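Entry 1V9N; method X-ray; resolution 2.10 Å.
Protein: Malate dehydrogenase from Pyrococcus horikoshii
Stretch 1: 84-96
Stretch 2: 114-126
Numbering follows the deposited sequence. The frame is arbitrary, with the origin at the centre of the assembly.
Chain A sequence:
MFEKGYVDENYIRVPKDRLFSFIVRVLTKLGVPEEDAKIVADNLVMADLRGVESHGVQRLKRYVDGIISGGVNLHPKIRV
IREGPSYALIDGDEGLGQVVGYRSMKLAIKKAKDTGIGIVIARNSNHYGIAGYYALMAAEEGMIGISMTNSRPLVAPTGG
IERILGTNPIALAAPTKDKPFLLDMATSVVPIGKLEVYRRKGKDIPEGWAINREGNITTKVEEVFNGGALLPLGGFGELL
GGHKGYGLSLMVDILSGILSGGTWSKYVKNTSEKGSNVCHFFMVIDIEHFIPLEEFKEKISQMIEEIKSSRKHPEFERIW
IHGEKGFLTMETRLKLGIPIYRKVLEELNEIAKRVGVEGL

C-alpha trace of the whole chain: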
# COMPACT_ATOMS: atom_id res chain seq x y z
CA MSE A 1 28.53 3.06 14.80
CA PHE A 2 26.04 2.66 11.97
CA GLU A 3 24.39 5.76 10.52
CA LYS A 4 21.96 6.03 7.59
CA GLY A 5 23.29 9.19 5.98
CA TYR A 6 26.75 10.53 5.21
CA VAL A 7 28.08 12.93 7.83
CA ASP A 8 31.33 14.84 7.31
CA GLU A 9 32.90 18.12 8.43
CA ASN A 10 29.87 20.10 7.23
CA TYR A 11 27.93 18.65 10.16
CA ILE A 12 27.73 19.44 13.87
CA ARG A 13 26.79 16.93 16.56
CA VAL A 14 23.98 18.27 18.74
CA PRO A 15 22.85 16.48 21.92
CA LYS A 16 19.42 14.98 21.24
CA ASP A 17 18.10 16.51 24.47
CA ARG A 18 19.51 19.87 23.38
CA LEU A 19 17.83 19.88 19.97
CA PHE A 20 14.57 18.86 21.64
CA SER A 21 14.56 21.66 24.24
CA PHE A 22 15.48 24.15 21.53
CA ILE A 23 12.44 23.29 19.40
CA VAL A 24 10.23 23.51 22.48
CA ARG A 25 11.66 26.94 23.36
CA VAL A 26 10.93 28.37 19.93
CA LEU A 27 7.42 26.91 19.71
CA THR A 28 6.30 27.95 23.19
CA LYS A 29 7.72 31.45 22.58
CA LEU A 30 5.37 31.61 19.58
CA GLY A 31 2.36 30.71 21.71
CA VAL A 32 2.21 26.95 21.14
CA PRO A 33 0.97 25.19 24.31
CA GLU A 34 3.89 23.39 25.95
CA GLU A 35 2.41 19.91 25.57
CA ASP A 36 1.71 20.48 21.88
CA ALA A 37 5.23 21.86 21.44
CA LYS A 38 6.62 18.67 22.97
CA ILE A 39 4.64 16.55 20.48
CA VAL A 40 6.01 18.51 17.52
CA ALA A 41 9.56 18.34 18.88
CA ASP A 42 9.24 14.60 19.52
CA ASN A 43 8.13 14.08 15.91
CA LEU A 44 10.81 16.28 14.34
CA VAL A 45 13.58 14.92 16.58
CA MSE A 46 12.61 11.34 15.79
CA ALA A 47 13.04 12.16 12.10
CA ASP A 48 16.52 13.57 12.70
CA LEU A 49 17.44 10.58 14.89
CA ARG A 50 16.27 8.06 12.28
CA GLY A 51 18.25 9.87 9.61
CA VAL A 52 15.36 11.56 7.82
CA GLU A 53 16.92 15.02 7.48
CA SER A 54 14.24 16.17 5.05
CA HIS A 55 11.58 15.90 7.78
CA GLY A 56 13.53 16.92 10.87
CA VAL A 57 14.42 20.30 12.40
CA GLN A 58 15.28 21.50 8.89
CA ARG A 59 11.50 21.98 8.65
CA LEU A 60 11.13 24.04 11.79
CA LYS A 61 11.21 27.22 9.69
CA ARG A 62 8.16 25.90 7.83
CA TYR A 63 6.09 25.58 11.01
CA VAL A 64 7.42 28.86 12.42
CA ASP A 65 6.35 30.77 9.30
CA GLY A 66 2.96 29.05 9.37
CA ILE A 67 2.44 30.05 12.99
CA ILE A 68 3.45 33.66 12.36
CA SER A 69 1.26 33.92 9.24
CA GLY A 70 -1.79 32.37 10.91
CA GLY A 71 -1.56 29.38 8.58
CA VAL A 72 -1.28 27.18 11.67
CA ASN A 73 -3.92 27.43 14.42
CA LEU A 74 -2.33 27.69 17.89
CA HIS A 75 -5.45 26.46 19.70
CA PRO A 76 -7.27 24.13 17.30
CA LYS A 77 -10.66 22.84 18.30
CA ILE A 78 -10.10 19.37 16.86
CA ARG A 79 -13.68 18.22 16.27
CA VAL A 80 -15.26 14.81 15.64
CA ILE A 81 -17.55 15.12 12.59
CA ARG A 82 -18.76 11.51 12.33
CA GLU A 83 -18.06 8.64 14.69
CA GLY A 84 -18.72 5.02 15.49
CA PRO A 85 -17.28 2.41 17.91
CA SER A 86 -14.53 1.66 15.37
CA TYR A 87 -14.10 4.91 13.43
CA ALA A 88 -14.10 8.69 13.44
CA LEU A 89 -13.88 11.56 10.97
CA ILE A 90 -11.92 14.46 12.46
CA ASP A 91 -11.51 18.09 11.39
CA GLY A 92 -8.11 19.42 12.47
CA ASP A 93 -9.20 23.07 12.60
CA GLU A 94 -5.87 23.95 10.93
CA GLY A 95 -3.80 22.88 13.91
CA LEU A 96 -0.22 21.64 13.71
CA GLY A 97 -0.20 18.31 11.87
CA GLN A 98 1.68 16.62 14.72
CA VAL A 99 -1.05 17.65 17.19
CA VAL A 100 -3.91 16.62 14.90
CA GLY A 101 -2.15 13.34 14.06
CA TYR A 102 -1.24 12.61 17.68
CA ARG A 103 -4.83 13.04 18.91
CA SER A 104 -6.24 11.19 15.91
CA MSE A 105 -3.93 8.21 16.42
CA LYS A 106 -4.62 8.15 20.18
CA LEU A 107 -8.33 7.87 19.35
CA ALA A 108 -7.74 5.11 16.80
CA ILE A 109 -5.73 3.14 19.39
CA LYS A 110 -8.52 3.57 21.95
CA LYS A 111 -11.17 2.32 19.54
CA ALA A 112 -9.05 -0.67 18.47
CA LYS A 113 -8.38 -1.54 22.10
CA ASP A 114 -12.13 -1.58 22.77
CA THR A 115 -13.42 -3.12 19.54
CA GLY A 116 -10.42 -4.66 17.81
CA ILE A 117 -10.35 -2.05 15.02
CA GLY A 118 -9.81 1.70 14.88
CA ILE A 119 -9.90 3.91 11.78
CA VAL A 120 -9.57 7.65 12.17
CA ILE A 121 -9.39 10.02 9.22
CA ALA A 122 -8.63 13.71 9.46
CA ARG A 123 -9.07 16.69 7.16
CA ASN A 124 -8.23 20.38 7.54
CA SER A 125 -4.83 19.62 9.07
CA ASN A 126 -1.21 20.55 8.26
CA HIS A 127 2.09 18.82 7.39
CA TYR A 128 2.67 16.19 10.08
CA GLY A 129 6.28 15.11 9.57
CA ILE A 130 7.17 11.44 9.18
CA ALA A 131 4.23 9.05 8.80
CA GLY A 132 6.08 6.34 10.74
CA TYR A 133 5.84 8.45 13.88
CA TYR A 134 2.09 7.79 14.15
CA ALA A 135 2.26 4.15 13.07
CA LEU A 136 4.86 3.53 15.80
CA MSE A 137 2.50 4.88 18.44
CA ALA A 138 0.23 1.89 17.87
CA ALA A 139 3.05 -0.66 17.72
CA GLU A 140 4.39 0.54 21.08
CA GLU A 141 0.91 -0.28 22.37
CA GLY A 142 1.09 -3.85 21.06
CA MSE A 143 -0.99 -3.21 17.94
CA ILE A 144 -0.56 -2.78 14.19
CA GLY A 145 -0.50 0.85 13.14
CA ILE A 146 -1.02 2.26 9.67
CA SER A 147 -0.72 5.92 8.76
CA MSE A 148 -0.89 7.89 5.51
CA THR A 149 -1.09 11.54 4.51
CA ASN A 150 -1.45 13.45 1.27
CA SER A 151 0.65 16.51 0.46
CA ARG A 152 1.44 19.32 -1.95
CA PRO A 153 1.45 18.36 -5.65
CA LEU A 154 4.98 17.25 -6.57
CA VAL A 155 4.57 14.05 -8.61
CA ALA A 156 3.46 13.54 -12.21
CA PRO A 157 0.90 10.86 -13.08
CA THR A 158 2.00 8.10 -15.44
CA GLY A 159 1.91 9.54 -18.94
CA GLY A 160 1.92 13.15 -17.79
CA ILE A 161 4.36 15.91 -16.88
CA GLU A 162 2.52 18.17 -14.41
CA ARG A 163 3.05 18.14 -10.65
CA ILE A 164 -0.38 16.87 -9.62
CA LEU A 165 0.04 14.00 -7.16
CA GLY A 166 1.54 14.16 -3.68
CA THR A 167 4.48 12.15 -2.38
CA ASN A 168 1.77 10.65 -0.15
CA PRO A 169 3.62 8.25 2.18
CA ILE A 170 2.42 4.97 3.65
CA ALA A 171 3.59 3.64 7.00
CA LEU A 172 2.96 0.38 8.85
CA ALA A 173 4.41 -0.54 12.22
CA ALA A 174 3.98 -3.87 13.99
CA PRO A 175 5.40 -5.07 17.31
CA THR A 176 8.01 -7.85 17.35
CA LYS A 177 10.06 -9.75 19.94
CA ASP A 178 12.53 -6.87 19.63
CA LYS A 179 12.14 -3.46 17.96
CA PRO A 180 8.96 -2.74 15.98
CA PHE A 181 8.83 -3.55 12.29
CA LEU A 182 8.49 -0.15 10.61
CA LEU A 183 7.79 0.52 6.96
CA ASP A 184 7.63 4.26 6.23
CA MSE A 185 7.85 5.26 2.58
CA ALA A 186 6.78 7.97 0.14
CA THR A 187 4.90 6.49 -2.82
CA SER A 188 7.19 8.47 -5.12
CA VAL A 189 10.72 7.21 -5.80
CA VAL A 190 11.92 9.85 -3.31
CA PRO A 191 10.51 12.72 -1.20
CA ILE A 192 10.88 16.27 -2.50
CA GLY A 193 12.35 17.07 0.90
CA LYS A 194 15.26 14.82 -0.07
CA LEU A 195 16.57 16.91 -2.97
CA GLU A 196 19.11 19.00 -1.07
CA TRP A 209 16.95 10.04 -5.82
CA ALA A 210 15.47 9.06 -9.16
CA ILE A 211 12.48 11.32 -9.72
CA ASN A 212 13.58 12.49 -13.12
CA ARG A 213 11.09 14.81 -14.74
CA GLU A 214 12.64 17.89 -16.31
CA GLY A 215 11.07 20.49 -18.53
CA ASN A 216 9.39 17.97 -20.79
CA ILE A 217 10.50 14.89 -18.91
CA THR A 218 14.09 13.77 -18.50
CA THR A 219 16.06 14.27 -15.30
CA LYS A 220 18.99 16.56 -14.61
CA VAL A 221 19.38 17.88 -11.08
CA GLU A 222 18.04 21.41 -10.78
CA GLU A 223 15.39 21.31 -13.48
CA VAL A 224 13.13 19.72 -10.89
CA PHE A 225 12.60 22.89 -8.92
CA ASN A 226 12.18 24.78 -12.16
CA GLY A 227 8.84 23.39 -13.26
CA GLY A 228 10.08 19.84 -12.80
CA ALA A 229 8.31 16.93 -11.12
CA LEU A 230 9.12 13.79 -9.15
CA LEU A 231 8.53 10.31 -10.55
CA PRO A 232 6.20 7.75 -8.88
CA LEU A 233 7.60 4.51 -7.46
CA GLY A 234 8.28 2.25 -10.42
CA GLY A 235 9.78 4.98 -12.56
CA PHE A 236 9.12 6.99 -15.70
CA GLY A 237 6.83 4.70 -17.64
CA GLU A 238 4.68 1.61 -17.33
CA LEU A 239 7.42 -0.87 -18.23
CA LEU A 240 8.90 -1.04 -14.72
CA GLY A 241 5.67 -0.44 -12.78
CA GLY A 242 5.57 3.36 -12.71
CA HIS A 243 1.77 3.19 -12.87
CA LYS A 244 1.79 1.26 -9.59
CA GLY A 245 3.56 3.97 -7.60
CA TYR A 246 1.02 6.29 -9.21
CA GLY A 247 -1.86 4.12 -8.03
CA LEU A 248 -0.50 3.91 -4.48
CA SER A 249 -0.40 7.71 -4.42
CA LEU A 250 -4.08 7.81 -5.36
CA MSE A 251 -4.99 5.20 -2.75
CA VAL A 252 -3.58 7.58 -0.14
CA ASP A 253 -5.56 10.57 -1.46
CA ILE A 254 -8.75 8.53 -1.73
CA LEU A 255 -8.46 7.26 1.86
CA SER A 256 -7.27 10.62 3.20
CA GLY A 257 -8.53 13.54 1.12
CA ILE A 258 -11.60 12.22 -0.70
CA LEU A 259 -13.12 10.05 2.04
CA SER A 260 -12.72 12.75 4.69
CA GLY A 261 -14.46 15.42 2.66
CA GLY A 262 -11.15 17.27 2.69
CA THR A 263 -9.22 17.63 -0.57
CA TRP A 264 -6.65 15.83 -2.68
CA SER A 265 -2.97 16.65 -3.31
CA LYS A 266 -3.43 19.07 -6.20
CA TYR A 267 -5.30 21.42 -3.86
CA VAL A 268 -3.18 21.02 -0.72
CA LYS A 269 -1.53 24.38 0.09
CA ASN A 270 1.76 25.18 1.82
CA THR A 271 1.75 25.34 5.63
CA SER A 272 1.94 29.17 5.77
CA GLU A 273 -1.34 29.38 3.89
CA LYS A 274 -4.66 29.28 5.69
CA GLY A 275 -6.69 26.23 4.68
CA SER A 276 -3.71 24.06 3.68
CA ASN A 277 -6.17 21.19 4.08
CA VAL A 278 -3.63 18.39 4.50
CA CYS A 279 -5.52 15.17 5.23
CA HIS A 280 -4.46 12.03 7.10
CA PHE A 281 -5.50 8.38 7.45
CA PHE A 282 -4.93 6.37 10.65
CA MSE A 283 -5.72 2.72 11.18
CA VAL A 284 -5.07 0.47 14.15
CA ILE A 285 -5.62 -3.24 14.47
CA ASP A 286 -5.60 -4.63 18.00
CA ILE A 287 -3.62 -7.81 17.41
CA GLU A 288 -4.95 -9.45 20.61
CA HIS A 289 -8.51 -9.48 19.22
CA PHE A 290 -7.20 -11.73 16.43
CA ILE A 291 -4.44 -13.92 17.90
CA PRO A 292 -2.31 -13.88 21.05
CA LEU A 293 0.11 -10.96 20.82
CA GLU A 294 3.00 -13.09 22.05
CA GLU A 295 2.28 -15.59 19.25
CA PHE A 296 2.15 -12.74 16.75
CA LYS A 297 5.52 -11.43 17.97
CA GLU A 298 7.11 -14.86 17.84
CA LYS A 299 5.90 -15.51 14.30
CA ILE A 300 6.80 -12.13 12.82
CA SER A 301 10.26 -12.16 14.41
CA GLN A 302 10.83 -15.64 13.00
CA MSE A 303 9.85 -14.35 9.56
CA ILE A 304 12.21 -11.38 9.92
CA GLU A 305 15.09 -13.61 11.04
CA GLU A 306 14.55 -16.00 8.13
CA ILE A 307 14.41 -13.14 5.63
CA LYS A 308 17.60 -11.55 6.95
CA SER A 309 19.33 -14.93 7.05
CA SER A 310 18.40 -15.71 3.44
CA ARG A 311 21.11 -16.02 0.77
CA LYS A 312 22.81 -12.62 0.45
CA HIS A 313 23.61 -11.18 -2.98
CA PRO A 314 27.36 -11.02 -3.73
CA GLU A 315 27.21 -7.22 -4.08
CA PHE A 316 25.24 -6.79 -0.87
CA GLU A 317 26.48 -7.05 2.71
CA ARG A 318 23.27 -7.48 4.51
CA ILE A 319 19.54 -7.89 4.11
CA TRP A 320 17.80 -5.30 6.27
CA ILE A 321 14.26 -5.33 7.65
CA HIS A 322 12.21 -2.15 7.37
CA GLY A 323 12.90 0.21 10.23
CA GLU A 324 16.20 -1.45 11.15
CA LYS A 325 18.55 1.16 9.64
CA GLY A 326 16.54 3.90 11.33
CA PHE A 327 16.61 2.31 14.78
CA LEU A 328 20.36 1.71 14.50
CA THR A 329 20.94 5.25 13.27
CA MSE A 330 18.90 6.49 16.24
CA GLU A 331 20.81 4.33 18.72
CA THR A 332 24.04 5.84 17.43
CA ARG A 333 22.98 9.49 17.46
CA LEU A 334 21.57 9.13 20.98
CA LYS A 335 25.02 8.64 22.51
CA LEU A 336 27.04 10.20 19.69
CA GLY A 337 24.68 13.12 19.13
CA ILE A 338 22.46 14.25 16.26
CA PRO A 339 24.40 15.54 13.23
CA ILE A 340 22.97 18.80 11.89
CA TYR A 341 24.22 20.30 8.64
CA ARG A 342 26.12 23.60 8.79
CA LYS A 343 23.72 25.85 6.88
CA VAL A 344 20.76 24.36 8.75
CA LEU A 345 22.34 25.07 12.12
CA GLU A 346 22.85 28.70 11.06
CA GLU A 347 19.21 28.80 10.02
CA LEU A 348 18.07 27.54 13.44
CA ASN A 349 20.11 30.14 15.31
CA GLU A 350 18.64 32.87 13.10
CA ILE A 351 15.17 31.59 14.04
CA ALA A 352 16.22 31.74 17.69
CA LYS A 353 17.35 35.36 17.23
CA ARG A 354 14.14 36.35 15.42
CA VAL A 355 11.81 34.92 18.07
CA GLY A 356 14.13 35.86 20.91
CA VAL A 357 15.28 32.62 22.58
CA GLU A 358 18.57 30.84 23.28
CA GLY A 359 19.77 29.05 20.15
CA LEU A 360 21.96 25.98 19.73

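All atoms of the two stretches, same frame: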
# COMPACT_ATOMS: atom_id res chain seq x y z
N GLY A 84 -18.13 6.31 15.21
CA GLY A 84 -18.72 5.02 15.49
C GLY A 84 -17.77 4.31 16.45
O GLY A 84 -16.69 4.81 16.73
N PRO A 85 -18.15 3.14 16.98
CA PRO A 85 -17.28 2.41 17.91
C PRO A 85 -15.89 2.13 17.34
O PRO A 85 -14.91 2.07 18.08
CB PRO A 85 -18.07 1.14 18.18
CG PRO A 85 -19.51 1.63 18.11
CD PRO A 85 -19.47 2.48 16.87
N SER A 86 -15.80 1.96 16.02
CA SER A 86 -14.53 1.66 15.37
C SER A 86 -14.00 2.70 14.38
O SER A 86 -13.06 2.42 13.64
CB SER A 86 -14.60 0.30 14.67
OG SER A 86 -14.71 -0.75 15.62
N TYR A 87 -14.59 3.89 14.36
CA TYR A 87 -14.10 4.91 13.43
C TYR A 87 -14.48 6.32 13.84
O TYR A 87 -15.33 6.53 14.71
CB TYR A 87 -14.65 4.65 12.02
CG TYR A 87 -16.04 5.21 11.79
CD1 TYR A 87 -16.22 6.53 11.37
CD2 TYR A 87 -17.17 4.43 12.03
CE1 TYR A 87 -17.50 7.06 11.21
CE2 TYR A 87 -18.45 4.96 11.87
CZ TYR A 87 -18.61 6.27 11.46
OH TYR A 87 -19.86 6.80 11.28
N ALA A 88 -13.82 7.29 13.20
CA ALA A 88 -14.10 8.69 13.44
C ALA A 88 -13.57 9.54 12.29
O ALA A 88 -12.55 9.21 11.66
CB ALA A 88 -13.48 9.14 14.76
N LEU A 89 -14.29 10.62 12.00
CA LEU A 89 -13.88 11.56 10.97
C LEU A 89 -13.60 12.84 11.76
O LEU A 89 -14.48 13.38 12.43
CB LEU A 89 -15.00 11.78 9.95
CG LEU A 89 -14.82 12.94 8.97
CD1 LEU A 89 -13.47 12.86 8.29
CD2 LEU A 89 -15.95 12.90 7.93
N ILE A 90 -12.36 13.29 11.70
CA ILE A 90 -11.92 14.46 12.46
C ILE A 90 -11.59 15.67 11.58
O ILE A 90 -11.09 15.52 10.47
CB ILE A 90 -10.62 14.12 13.25
CG1 ILE A 90 -10.85 12.92 14.18
CG2 ILE A 90 -10.11 15.34 13.98
CD1 ILE A 90 -11.94 13.12 15.21
N ASP A 91 -11.87 16.87 12.10
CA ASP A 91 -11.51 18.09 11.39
C ASP A 91 -10.44 18.73 12.28
O ASP A 91 -10.70 19.08 13.43
CB ASP A 91 -12.71 19.04 11.23
CG ASP A 91 -12.39 20.23 10.34
OD1 ASP A 91 -11.57 21.08 10.75
OD2 ASP A 91 -12.94 20.32 9.21
N GLY A 92 -9.24 18.87 11.73
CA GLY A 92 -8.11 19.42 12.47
C GLY A 92 -8.13 20.89 12.84
O GLY A 92 -7.26 21.35 13.59
N ASP A 93 -9.09 21.64 12.31
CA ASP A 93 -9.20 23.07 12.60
C ASP A 93 -7.87 23.80 12.37
O ASP A 93 -7.52 24.71 13.10
CB ASP A 93 -9.67 23.25 14.05
CG ASP A 93 -10.16 24.67 14.35
OD1 ASP A 93 -10.74 25.30 13.44
OD2 ASP A 93 -9.99 25.13 15.49
N GLU A 94 -7.15 23.37 11.33
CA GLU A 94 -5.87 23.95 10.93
C GLU A 94 -4.75 23.91 11.96
O GLU A 94 -3.80 24.70 11.90
CB GLU A 94 -6.09 25.39 10.44
CG GLU A 94 -7.06 25.47 9.28
CD GLU A 94 -7.01 26.78 8.51
OE1 GLU A 94 -5.90 27.25 8.19
OE2 GLU A 94 -8.10 27.33 8.22
N GLY A 95 -4.84 22.98 12.90
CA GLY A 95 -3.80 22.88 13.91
C GLY A 95 -2.53 22.28 13.33
O GLY A 95 -2.49 21.88 12.17
N LEU A 96 -1.48 22.23 14.14
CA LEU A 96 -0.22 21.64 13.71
C LEU A 96 -0.54 20.18 13.36
O LEU A 96 -1.34 19.54 14.04
CB LEU A 96 0.79 21.68 14.86
CG LEU A 96 1.32 23.08 15.17
CD1 LEU A 96 1.80 23.15 16.62
CD2 LEU A 96 2.43 23.41 14.19
N ASP A 114 -10.78 -1.23 22.35
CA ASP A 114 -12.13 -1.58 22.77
C ASP A 114 -12.95 -2.44 21.82
O ASP A 114 -13.84 -3.17 22.25
CB ASP A 114 -12.92 -0.31 23.08
CG ASP A 114 -12.21 0.60 24.07
OD1 ASP A 114 -11.38 0.07 24.85
OD2 ASP A 114 -12.47 1.82 24.08
N THR A 115 -12.65 -2.37 20.52
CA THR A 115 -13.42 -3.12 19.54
C THR A 115 -12.60 -4.03 18.64
O THR A 115 -13.15 -4.88 17.93
CB THR A 115 -14.19 -2.16 18.62
OG1 THR A 115 -13.25 -1.50 17.76
CG2 THR A 115 -14.93 -1.11 19.44
N GLY A 116 -11.28 -3.85 18.66
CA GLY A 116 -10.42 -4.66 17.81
C GLY A 116 -9.91 -3.84 16.64
O GLY A 116 -8.79 -4.05 16.18
N ILE A 117 -10.72 -2.90 16.16
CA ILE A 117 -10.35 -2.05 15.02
C ILE A 117 -10.58 -0.56 15.27
O ILE A 117 -11.54 -0.17 15.93
CB ILE A 117 -11.16 -2.42 13.75
CG1 ILE A 117 -10.93 -3.88 13.38
CG2 ILE A 117 -10.72 -1.52 12.58
CD1 ILE A 117 -9.50 -4.20 12.98
N GLY A 118 -9.69 0.26 14.73
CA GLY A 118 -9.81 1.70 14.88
C GLY A 118 -9.34 2.43 13.64
O GLY A 118 -8.17 2.34 13.27
N ILE A 119 -10.24 3.15 12.98
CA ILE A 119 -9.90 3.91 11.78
C ILE A 119 -10.29 5.36 11.96
O ILE A 119 -11.47 5.69 12.08
CB ILE A 119 -10.61 3.34 10.52
CG1 ILE A 119 -10.02 1.96 10.18
CG2 ILE A 119 -10.46 4.30 9.34
CD1 ILE A 119 -10.71 1.26 9.02
N VAL A 120 -9.30 6.24 12.00
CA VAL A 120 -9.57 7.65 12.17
C VAL A 120 -9.00 8.39 10.97
O VAL A 120 -7.84 8.18 10.59
CB VAL A 120 -8.97 8.22 13.47
CG1 VAL A 120 -9.23 9.72 13.57
CG2 VAL A 120 -9.58 7.51 14.69
N ILE A 121 -9.82 9.23 10.37
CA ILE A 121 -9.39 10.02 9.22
C ILE A 121 -9.55 11.49 9.57
O ILE A 121 -10.52 11.89 10.22
CB ILE A 121 -10.22 9.64 7.99
CG1 ILE A 121 -9.99 8.15 7.69
CG2 ILE A 121 -9.82 10.50 6.81
CD1 ILE A 121 -10.82 7.61 6.57
N ALA A 122 -8.59 12.29 9.15
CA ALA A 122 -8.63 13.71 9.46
C ALA A 122 -8.46 14.60 8.24
O ALA A 122 -7.72 14.27 7.31
CB ALA A 122 -7.54 14.04 10.50
N ARG A 123 -9.17 15.72 8.24
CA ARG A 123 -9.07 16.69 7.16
C ARG A 123 -8.77 18.01 7.84
O ARG A 123 -8.77 18.09 9.07
CB ARG A 123 -10.39 16.81 6.39
CG ARG A 123 -11.50 17.46 7.19
CD ARG A 123 -12.80 17.51 6.40
NE ARG A 123 -13.86 18.17 7.16
CZ ARG A 123 -15.15 17.83 7.07
NH1 ARG A 123 -15.51 16.84 6.26
NH2 ARG A 123 -16.06 18.48 7.77
N ASN A 124 -8.52 19.04 7.04
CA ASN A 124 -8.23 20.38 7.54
C ASN A 124 -7.09 20.39 8.56
O ASN A 124 -7.19 21.01 9.62
CB ASN A 124 -9.50 21.00 8.13
CG ASN A 124 -9.37 22.50 8.33
OD1 ASN A 124 -8.56 23.15 7.68
ND2 ASN A 124 -10.18 23.06 9.23
N SER A 125 -6.01 19.70 8.21
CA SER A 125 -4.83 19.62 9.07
C SER A 125 -3.64 20.28 8.36
O SER A 125 -3.81 21.02 7.39
CB SER A 125 -4.53 18.15 9.38
OG SER A 125 -3.43 18.02 10.27
N ASN A 126 -2.43 19.99 8.83
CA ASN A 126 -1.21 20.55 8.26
C ASN A 126 -0.14 19.46 8.16
O ASN A 126 -0.35 18.34 8.63
CB ASN A 126 -0.71 21.71 9.14
CG ASN A 126 -1.35 23.03 8.77
OD1 ASN A 126 -1.10 23.57 7.69
ND2 ASN A 126 -2.20 23.56 9.66
O HOH W 1 -15.94 21.05 9.57
O HOH W 2 -10.71 26.37 8.55

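The most unusual feature of this contact is the way one aspartate ties a parallel strand pair together at its C-terminal end. Asp91 spends both carboxylate oxygens: OD2 forms a salt bridge with Arg123 NE (3.1 Å), lying at the edge of the guanidinium near its plane, while OD1 accepts from Asn124 ND2 (2.9 Å) and also from the backbone N of Asp93 (3.0 Å). A water links Asp91 OD2 to Arg123 NH2, 3.1 Å from each. A short acidic side chain suits this place, since it can reach both the neighbouring strand and the turn that follows its own.

Before this knot, strand 87-91 and the strand that starts at Ile117 run parallel, with a 19° angle between their directions. As is usual in parallel pairing, alternate residues of stretch 1 do the bonding. Ala88 N donates to Ile119 O (3.1 Å) and Ala88 O accepts from Ile121 N (3.0 Å); Ile90 repeats the pattern, its N to Ile121 O at 2.7 Å and its O to Arg123 N at 2.9 Å. On the face carrying Ala88, Ile90, Val120 and Ala122, the side chains pack as apolar neighbours, Ile90 CG1 meeting Val120 CG1 at 3.6 Å; the small alanines fit beside the branched residues.

At the N-terminal end, Ser86 O accepts from Ile119 N (3.0 Å), and Ser86 OG lies 2.7 Å from Thr115 OG1, a hydroxyl pair whose hydrogen bonding is not settled.

Just past strand 87-91, Gly92 N donates to Arg123 O (2.8 Å). Glycine suits this position: a CB here would lie 2.8 Å from Asn124 O, a clash. Gly92 opens a type I' turn ending at Gly95, within which Glu94 N reaches Asn124 O (2.9 Å). Finally, Asn126, its CA-to-CB bond directed toward stretch 1, uses its amide ND2 to donate to Gly95 O (3.0 Å).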